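PDB 4QT9: putative glucoamylase from Bacteroides caccae ATCC 43185, which is a putative glucoamylase of the alpha/alpha-toroid fold that probably hydrolyses glycosidic bonds. Local coordinates for residues E49-D54 against Q388-I393; T317-V322 against Y376-E381. All coordinates share one frame; numbering follows the deposited sequence.

Contact 1. Residues E49-D54 against Q388-I393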
loop_
_atom_site.group_PDB
_atom_site.type_symbol
_atom_site.label_atom_id
_atom_site.label_comp_id
_atom_site.label_asym_id
_atom_site.label_seq_id
_atom_site.Cartn_x
_atom_site.Cartn_y
_atom_site.Cartn_z
ATOM N N GLU A 49 -9.050 -1.937 -9.767
ATOM C CA GLU A 49 -9.199 -2.489 -8.423
ATOM C C GLU A 49 -8.810 -3.992 -8.444
ATOM O O GLU A 49 -8.026 -4.444 -7.610
ATOM C CB GLU A 49 -10.658 -2.292 -7.933
ATOM C CG GLU A 49 -10.978 -2.928 -6.581
ATOM C CD GLU A 49 -10.187 -2.396 -5.397
ATOM O OE1 GLU A 49 -10.131 -1.158 -5.210
ATOM O OE2 GLU A 49 -9.635 -3.226 -4.641
ATOM N N ARG A 50 -9.314 -4.725 -9.453
ATOM C CA ARG A 50 -9.125 -6.155 -9.625
ATOM C C ARG A 50 -8.896 -6.567 -11.091
ATOM O O ARG A 50 -9.302 -5.857 -12.026
ATOM C CB ARG A 50 -10.361 -6.908 -9.076
ATOM C CG ARG A 50 -11.649 -6.809 -9.915
ATOM C CD ARG A 50 -12.875 -7.143 -9.091
ATOM N NE ARG A 50 -13.366 -5.969 -8.357
ATOM C CZ ARG A 50 -13.411 -5.830 -7.034
ATOM N NH1 ARG A 50 -12.958 -6.797 -6.235
ATOM N NH2 ARG A 50 -13.913 -4.730 -6.497
ATOM N N TYR A 51 -8.284 -7.747 -11.270
ATOM C CA TYR A 51 -8.061 -8.387 -12.562
ATOM C C TYR A 51 -8.411 -9.862 -12.421
ATOM O O TYR A 51 -7.819 -10.560 -11.594
ATOM C CB TYR A 51 -6.618 -8.191 -13.070
ATOM C CG TYR A 51 -6.456 -8.625 -14.509
ATOM C CD1 TYR A 51 -6.265 -9.966 -14.837
ATOM C CD2 TYR A 51 -6.541 -7.707 -15.545
ATOM C CE1 TYR A 51 -6.199 -10.382 -16.161
ATOM C CE2 TYR A 51 -6.470 -8.108 -16.875
ATOM C CZ TYR A 51 -6.285 -9.447 -17.181
ATOM O OH TYR A 51 -6.172 -9.835 -18.499
ATOM N N HIS A 52 -9.416 -10.311 -13.164
ATOM C CA HIS A 52 -9.875 -11.706 -13.114
ATOM C C HIS A 52 -9.510 -12.406 -14.412
ATOM O O HIS A 52 -10.031 -12.049 -15.472
ATOM C CB HIS A 52 -11.399 -11.798 -12.815
ATOM C CG HIS A 52 -11.791 -11.241 -11.461
ATOM N ND1 HIS A 52 -13.113 -11.207 -11.051
ATOM C CD2 HIS A 52 -11.022 -10.756 -10.458
ATOM C CE1 HIS A 52 -13.101 -10.725 -9.822
ATOM N NE2 HIS A 52 -11.864 -10.449 -9.417
ATOM N N VAL A 53 -8.588 -13.395 -14.339
ATOM C CA VAL A 53 -8.127 -14.161 -15.513
ATOM C C VAL A 53 -9.335 -14.840 -16.210
ATOM O O VAL A 53 -9.353 -14.930 -17.426
ATOM C CB VAL A 53 -7.032 -15.197 -15.113
ATOM C CG1 VAL A 53 -6.633 -16.088 -16.294
ATOM C CG2 VAL A 53 -5.804 -14.511 -14.514
ATOM N N ASP A 54 -10.359 -15.246 -15.428
ATOM C CA ASP A 54 -11.583 -15.922 -15.894
ATOM C C ASP A 54 -12.520 -15.004 -16.685
ATOM O O ASP A 54 -13.401 -15.516 -17.371
ATOM C CB ASP A 54 -12.352 -16.558 -14.698
ATOM C CG ASP A 54 -12.535 -15.648 -13.485
ATOM O OD1 ASP A 54 -11.538 -15.430 -12.740
ATOM O OD2 ASP A 54 -13.684 -15.216 -13.238
ATOM N N GLN A 388 -8.014 -17.506 -9.837
ATOM C CA GLN A 388 -7.078 -16.913 -10.771
ATOM C C GLN A 388 -7.426 -15.429 -10.845
ATOM O O GLN A 388 -7.896 -14.923 -11.867
ATOM C CB GLN A 388 -7.132 -17.657 -12.111
ATOM C CG GLN A 388 -6.885 -19.162 -11.926
ATOM C CD GLN A 388 -6.463 -19.841 -13.190
ATOM O OE1 GLN A 388 -6.912 -19.503 -14.293
ATOM N NE2 GLN A 388 -5.630 -20.869 -13.045
ATOM N N ARG A 389 -7.264 -14.741 -9.680
ATOM C CA ARG A 389 -7.648 -13.340 -9.502
ATOM C C ARG A 389 -6.566 -12.559 -8.809
ATOM O O ARG A 389 -5.796 -13.098 -8.008
ATOM C CB ARG A 389 -8.974 -13.235 -8.708
ATOM C CG ARG A 389 -10.162 -13.845 -9.484
ATOM C CD ARG A 389 -11.415 -14.029 -8.672
ATOM N NE ARG A 389 -12.531 -14.368 -9.554
ATOM C CZ ARG A 389 -13.818 -14.302 -9.224
ATOM N NH1 ARG A 389 -14.181 -13.939 -7.999
ATOM N NH2 ARG A 389 -14.755 -14.596 -10.117
ATOM N N TYR A 390 -6.485 -11.282 -9.176
ATOM C CA TYR A 390 -5.556 -10.312 -8.623
ATOM C C TYR A 390 -6.257 -9.090 -8.108
ATOM O O TYR A 390 -7.330 -8.742 -8.603
ATOM C CB TYR A 390 -4.577 -9.839 -9.689
ATOM C CG TYR A 390 -3.750 -10.934 -10.312
ATOM C CD1 TYR A 390 -2.611 -11.424 -9.672
ATOM C CD2 TYR A 390 -4.065 -11.441 -11.566
ATOM C CE1 TYR A 390 -1.815 -12.397 -10.266
ATOM C CE2 TYR A 390 -3.274 -12.420 -12.168
ATOM C CZ TYR A 390 -2.140 -12.882 -11.518
ATOM O OH TYR A 390 -1.325 -13.808 -12.111
ATOM N N LEU A 391 -5.610 -8.398 -7.143
ATOM C CA LEU A 391 -6.008 -7.089 -6.622
ATOM C C LEU A 391 -4.803 -6.192 -6.674
ATOM O O LEU A 391 -3.734 -6.600 -6.195
ATOM C CB LEU A 391 -6.549 -7.149 -5.171
ATOM C CG LEU A 391 -7.845 -7.905 -4.933
ATOM C CD1 LEU A 391 -8.072 -8.063 -3.444
ATOM C CD2 LEU A 391 -9.030 -7.174 -5.576
ATOM N N ALA A 392 -4.956 -4.972 -7.217
ATOM C CA ALA A 392 -3.888 -3.969 -7.275
ATOM C C ALA A 392 -3.196 -3.760 -5.922
ATOM O O ALA A 392 -1.966 -3.736 -5.882
ATOM C CB ALA A 392 -4.443 -2.618 -7.776
ATOM N N ILE A 393 -3.966 -3.642 -4.829
ATOM C CA ILE A 393 -3.415 -3.389 -3.470
ATOM C C ILE A 393 -2.620 -4.592 -2.915
ATOM O O ILE A 393 -1.887 -4.434 -1.947
ATOM C CB ILE A 393 -4.491 -2.896 -2.450
ATOM C CG1 ILE A 393 -5.629 -3.915 -2.220
ATOM C CG2 ILE A 393 -5.033 -1.489 -2.834
ATOM C CD1 ILE A 393 -6.646 -3.480 -1.113
HETATM O O HOH W 1 -7.112 -3.386 -5.254
HETATM O O HOH W 2 -10.947 -18.025 -10.799
#
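Arg50-His52 and Arg389-Leu391 pair as antiparallel strands, with Tyr51 opposite Tyr390 as the hydrogen-bonded pair: Tyr51 N gives to Tyr390 O at 3.0 Å and Tyr390 N to Tyr51 O at 2.9 Å. Further bonds continue the pairing outward, Val53 N to Gln388 O on one side and Ala392 N to Glu49 O on the other. On the face carrying Arg50, His52, Arg389 and Leu391, the guanidinium of Arg389 lies flat over the His52 ring, centres 4.0 Å apart and planes 6° apart. The Arg389 chain runs extended from CG to NE, which lays its methylenes on the imidazole too: CD sits 3.7 Å from the His52 ring centroid. This two-stranded sheet joins the N-terminal part of the chain to the start of helix 392-406 in the alpha/alpha toroid, Leu391 being that helix's N-cap residue. A long, weak salt bridge from Arg389 NH2 to Asp54 OD2 (3.4 Å) reaches the guanidinium at its edge. His52 is held at both ring nitrogens, ND1 by Val56 O and NE2 by Tyr320 OH. On the other face, the buried Tyr390 ring meets Val53 CG2 through CE2 at 4.0 Å, while its OH is satisfied by Gly374 O and Phe373 N. One water bridges Glu49 O, Glu49 OE2 and Ile393 N.

Contact 2. Residues T317-V322 against Y376-E381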
loop_
_atom_site.group_PDB
_atom_site.type_symbol
_atom_site.label_atom_id
_atom_site.label_comp_id
_atom_site.label_asym_id
_atom_site.label_seq_id
_atom_site.Cartn_x
_atom_site.Cartn_y
_atom_site.Cartn_z
ATOM N N THR A 317 -3.390 -11.694 5.751
ATOM C CA THR A 317 -3.753 -10.305 5.523
ATOM C C THR A 317 -5.101 -10.221 4.833
ATOM O O THR A 317 -5.600 -11.238 4.334
ATOM C CB THR A 317 -2.664 -9.612 4.700
ATOM O OG1 THR A 317 -2.809 -8.226 4.928
ATOM C CG2 THR A 317 -2.752 -9.941 3.194
ATOM N N ALA A 318 -5.650 -9.003 4.735
ATOM C CA ALA A 318 -6.898 -8.724 4.023
ATOM C C ALA A 318 -6.751 -9.104 2.524
ATOM O O ALA A 318 -5.732 -8.792 1.911
ATOM C CB ALA A 318 -7.258 -7.251 4.164
ATOM N N SER A 319 -7.723 -9.863 1.978
ATOM C CA SER A 319 -7.713 -10.320 0.581
ATOM C C SER A 319 -8.996 -11.054 0.260
ATOM O O SER A 319 -9.819 -11.288 1.153
ATOM C CB SER A 319 -6.530 -11.266 0.326
ATOM O OG SER A 319 -6.630 -12.469 1.082
ATOM N N TYR A 320 -9.142 -11.480 -0.996
ATOM C CA TYR A 320 -10.231 -12.383 -1.351
ATOM C C TYR A 320 -10.213 -13.545 -0.412
ATOM O O TYR A 320 -9.136 -13.951 0.061
ATOM C CB TYR A 320 -10.074 -12.894 -2.790
ATOM C CG TYR A 320 -10.483 -11.896 -3.852
ATOM C CD1 TYR A 320 -11.716 -11.246 -3.791
ATOM C CD2 TYR A 320 -9.682 -11.675 -4.976
ATOM C CE1 TYR A 320 -12.113 -10.348 -4.789
ATOM C CE2 TYR A 320 -10.089 -10.811 -6.001
ATOM C CZ TYR A 320 -11.310 -10.159 -5.905
ATOM O OH TYR A 320 -11.728 -9.335 -6.909
ATOM N N SER A 321 -11.391 -14.073 -0.099
ATOM C CA SER A 321 -11.494 -15.218 0.792
ATOM C C SER A 321 -12.446 -16.226 0.185
ATOM O O SER A 321 -13.151 -15.883 -0.774
ATOM C CB SER A 321 -11.952 -14.784 2.178
ATOM O OG SER A 321 -11.770 -15.809 3.142
ATOM N N VAL A 322 -12.464 -17.469 0.725
ATOM C CA VAL A 322 -13.322 -18.566 0.250
ATOM C C VAL A 322 -14.785 -18.078 0.087
ATOM O O VAL A 322 -15.383 -18.320 -0.961
ATOM C CB VAL A 322 -13.240 -19.822 1.158
ATOM C CG1 VAL A 322 -13.949 -21.011 0.507
ATOM C CG2 VAL A 322 -11.794 -20.190 1.478
ATOM N N TYR A 376 -1.284 -15.161 -7.506
ATOM C CA TYR A 376 -2.701 -14.855 -7.364
ATOM C C TYR A 376 -2.961 -14.336 -5.947
ATOM O O TYR A 376 -2.099 -14.461 -5.063
ATOM C CB TYR A 376 -3.554 -16.076 -7.705
ATOM C CG TYR A 376 -3.489 -16.443 -9.170
ATOM C CD1 TYR A 376 -3.870 -15.531 -10.158
ATOM C CD2 TYR A 376 -3.162 -17.737 -9.569
ATOM C CE1 TYR A 376 -3.859 -15.878 -11.505
ATOM C CE2 TYR A 376 -3.140 -18.093 -10.923
ATOM C CZ TYR A 376 -3.500 -17.164 -11.881
ATOM O OH TYR A 376 -3.496 -17.511 -13.202
ATOM N N ASP A 377 -4.106 -13.673 -5.756
ATOM C CA ASP A 377 -4.433 -12.947 -4.513
ATOM C C ASP A 377 -4.416 -13.783 -3.208
ATOM O O ASP A 377 -3.857 -13.359 -2.186
ATOM C CB ASP A 377 -5.814 -12.321 -4.635
ATOM C CG ASP A 377 -5.975 -11.232 -3.633
ATOM O OD1 ASP A 377 -5.086 -10.366 -3.569
ATOM O OD2 ASP A 377 -6.966 -11.271 -2.866
ATOM N N ALA A 378 -5.128 -14.895 -3.223
ATOM C CA ALA A 378 -5.257 -15.718 -2.046
ATOM C C ALA A 378 -5.564 -17.122 -2.468
ATOM O O ALA A 378 -5.883 -17.326 -3.633
ATOM C CB ALA A 378 -6.359 -15.170 -1.159
ATOM N N PHE A 379 -5.423 -18.091 -1.550
ATOM C CA PHE A 379 -5.728 -19.497 -1.835
ATOM C C PHE A 379 -5.931 -20.251 -0.534
ATOM O O PHE A 379 -5.376 -19.883 0.500
ATOM C CB PHE A 379 -4.635 -20.174 -2.712
ATOM C CG PHE A 379 -3.294 -20.344 -2.030
ATOM C CD1 PHE A 379 -3.016 -21.482 -1.278
ATOM C CD2 PHE A 379 -2.320 -19.355 -2.118
ATOM C CE1 PHE A 379 -1.796 -21.621 -0.619
ATOM C CE2 PHE A 379 -1.093 -19.507 -1.476
ATOM C CZ PHE A 379 -0.842 -20.636 -0.727
ATOM N N SER A 380 -6.724 -21.314 -0.589
ATOM C CA SER A 380 -6.944 -22.174 0.555
ATOM C C SER A 380 -6.612 -23.621 0.167
ATOM O O SER A 380 -7.367 -24.225 -0.604
ATOM C CB SER A 380 -8.378 -22.050 1.062
ATOM O OG SER A 380 -8.654 -23.101 1.981
ATOM N N GLU A 381 -5.480 -24.177 0.676
ATOM C CA GLU A 381 -5.126 -25.591 0.401
ATOM C C GLU A 381 -6.194 -26.555 0.986
ATOM O O GLU A 381 -6.454 -27.615 0.409
ATOM C CB GLU A 381 -3.722 -25.947 0.941
ATOM C CG GLU A 381 -2.590 -25.269 0.177
ATOM C CD GLU A 381 -1.187 -25.740 0.512
ATOM O OE1 GLU A 381 -0.890 -26.933 0.289
ATOM O OE2 GLU A 381 -0.361 -24.898 0.930
#
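Tyr320 and Asp377 cross at about a right angle, the phenol ring and the carboxylate turned 83° apart. The two groups meet through one oxygen, Asp377 OD2, which accepts the backbone N-H of Tyr320 at 2.9 Å nearly along its own C-O axis and lies 3.5 Å from Tyr320 CD2. Asp377 CG stands anti to its backbone N (chi1 -161°), which carries CG toward the strand. An aspartate suits this position because its short chain brings a carboxylate oxygen to the buried Tyr320 amide. The same oxygen also comes within 3.2 Å of Ser319 CB. Ala378 follows with a methyl small enough to fit close against the strand, its CB 3.3 Å from Tyr320 O and 3.5 Å from Ser319 OG; that hydroxyl is hydrogen-bonded to Ser340 OG. Farther along, where the segments diverge, Val322 CG2 rests on Ser380 CB at 3.9 Å, while Ser380 OG bonds to Asp383 N. Asp377 OD1, the other carboxylate oxygen, lies close to Asp394 OD2. The arrangement is that of a loop docked by a side-chain-to-backbone bond onto a beta hairpin, here strands 318-321 and 324-327 of the alpha/alpha toroid.

How the contacts relate
The two contacts lie about 11 Å apart, centre to centre, on the same side of the chain's centre. Along the sequence the order is 49-54, 317-322, 376-381 and 388-393, so both segments of contact 2 fall between those of contact 1. They touch directly: Tyr320 OH meets His52 NE2 at 2.7 Å, a probable hydrogen bond, and also bonds to Arg50 NH1, while Asp377 N reaches Arg389 O. Leu391 packs against both Tyr320 and Asp377. Thus the loop between strands 374-375 and 389-391, the hairpin strand 318-321 and the sheet 50-52/389-391 form one continuous cluster, tying an early part of the toroid to late ones.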